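Local coordinates for CHAD domain (PDB 6QV5), which probably binds inorganic polyphosphate, as a plant member of the all-helical CHAD family, and carries a zinc ion in the crystal, at residues 79-82 and 83-86. Residues are numbered along the deposited sequence; the frame is centred on the assembly and turned at random.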
loop_
_atom_site.group_PDB
_atom_site.type_symbol
_atom_site.label_atom_id
_atom_site.label_comp_id
_atom_site.label_asym_id
_atom_site.label_seq_id
_atom_site.Cartn_x
_atom_site.Cartn_y
_atom_site.Cartn_z
ATOM N N PRO A 79 3.627 -17.762 11.842
ATOM C CA PRO A 79 4.446 -16.555 12.046
ATOM C C PRO A 79 5.699 -16.543 11.175
ATOM O O PRO A 79 6.464 -17.510 11.163
ATOM C CB PRO A 79 4.755 -16.572 13.546
ATOM C CG PRO A 79 4.637 -17.997 13.955
ATOM C CD PRO A 79 3.803 -18.734 12.943
ATOM N N CYS A 80 5.877 -15.449 10.417
ATOM C CA CYS A 80 7.003 -15.237 9.507
ATOM C C CYS A 80 8.302 -15.013 10.300
ATOM O O CYS A 80 8.284 -14.220 11.248
ATOM C CB CYS A 80 6.711 -14.071 8.567
ATOM S SG CYS A 80 7.857 -13.928 7.170
ATOM N N PRO A 81 9.431 -15.688 9.943
ATOM C CA PRO A 81 10.689 -15.477 10.689
ATOM C C PRO A 81 11.124 -14.006 10.752
ATOM O O PRO A 81 10.937 -13.288 9.765
ATOM C CB PRO A 81 11.705 -16.336 9.928
ATOM C CG PRO A 81 10.893 -17.363 9.238
ATOM C CD PRO A 81 9.618 -16.676 8.860
ATOM N N PRO A 82 11.669 -13.531 11.904
ATOM C CA PRO A 82 12.056 -12.109 12.016
ATOM C C PRO A 82 13.057 -11.609 10.976
ATOM O O PRO A 82 12.979 -10.442 10.594
ATOM C CB PRO A 82 12.609 -11.997 13.441
ATOM C CG PRO A 82 12.958 -13.394 13.834
ATOM C CD PRO A 82 11.933 -14.252 13.166
ATOM N N ALA A 83 13.974 -12.486 10.510
ATOM C CA ALA A 83 14.983 -12.166 9.494
ATOM C C ALA A 83 14.336 -11.790 8.156
ATOM O O ALA A 83 14.791 -10.842 7.511
ATOM C CB ALA A 83 15.936 -13.336 9.310
ATOM N N LEU A 84 13.260 -12.511 7.759
ATOM C CA LEU A 84 12.514 -12.250 6.524
ATOM C C LEU A 84 11.729 -10.948 6.632
ATOM O O LEU A 84 11.712 -10.171 5.677
ATOM C CB LEU A 84 11.570 -13.415 6.170
ATOM C CG LEU A 84 12.208 -14.689 5.608
ATOM C CD1 LEU A 84 11.194 -15.808 5.535
ATOM C CD2 LEU A 84 12.791 -14.459 4.224
ATOM N N GLN A 85 11.114 -10.696 7.810
ATOM C CA GLN A 85 10.338 -9.487 8.109
ATOM C C GLN A 85 11.195 -8.218 8.034
ATOM O O GLN A 85 10.684 -7.166 7.646
ATOM C CB GLN A 85 9.635 -9.602 9.472
ATOM C CG GLN A 85 8.448 -10.562 9.461
ATOM C CD GLN A 85 7.723 -10.589 10.782
ATOM O OE1 GLN A 85 8.156 -11.231 11.744
ATOM N NE2 GLN A 85 6.596 -9.898 10.852
ATOM N N ASP A 86 12.500 -8.325 8.375
ATOM C CA ASP A 86 13.460 -7.220 8.304
ATOM C C ASP A 86 13.773 -6.889 6.842
ATOM O O ASP A 86 13.889 -5.713 6.493
ATOM C CB ASP A 86 14.761 -7.565 9.059
ATOM C CG ASP A 86 14.631 -7.742 10.565
ATOM O OD1 ASP A 86 13.631 -7.253 11.142
ATOM O OD2 ASP A 86 15.534 -8.361 11.167
#
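P82 and A83 open the first turn of helix 82-108, where a proline-rich loop coming from helix 54-73 passes into this helix of the CHAD domain. P81 occupies the N-cap position, its backbone still extended, and proline follows as the first helical residue, N1, a place that suits it because no backbone N-H has to be given up there. A83 continues the turn, its N lying near P81 O at an angle too poor for a bond. At L84 the helical bonding begins weakly: its N-H reaches P81 O at a poor angle of 126°. The leucine side chain, by contrast, is well embedded. CD1 runs alongside the P81 ring, 3.8 Å from its CD, both side chains pointing the same way, while L84 CB meets C80 SG at 3.9 Å. That sulfur comes within range because it stands anti to its own backbone nitrogen (chi1 -168°). Beyond the turn, L84 touches L152 and T155, and P81 touches W159, contacts that join the start of helix 82-108 to helix 147-163. Q85 then supplies the first regular helical bond, its N to P81 O at 3.3 Å, nearly straight and in the carbonyl plane; P81 O thus takes one good bond from Q85 N and a weak one from L84 N. The CG of Q85 lies beside C80, 4.0 Å from C80 CB. D86 completes the turn: its N donates to P82 O at 3.1 Å, tilted 25° from the carbonyl plane. That same P82 O faces the carboxylate carbon of D86, 3.2 Å from CG and 3.3 Å from both OD1 and OD2, with no hydrogen bond between these acceptors.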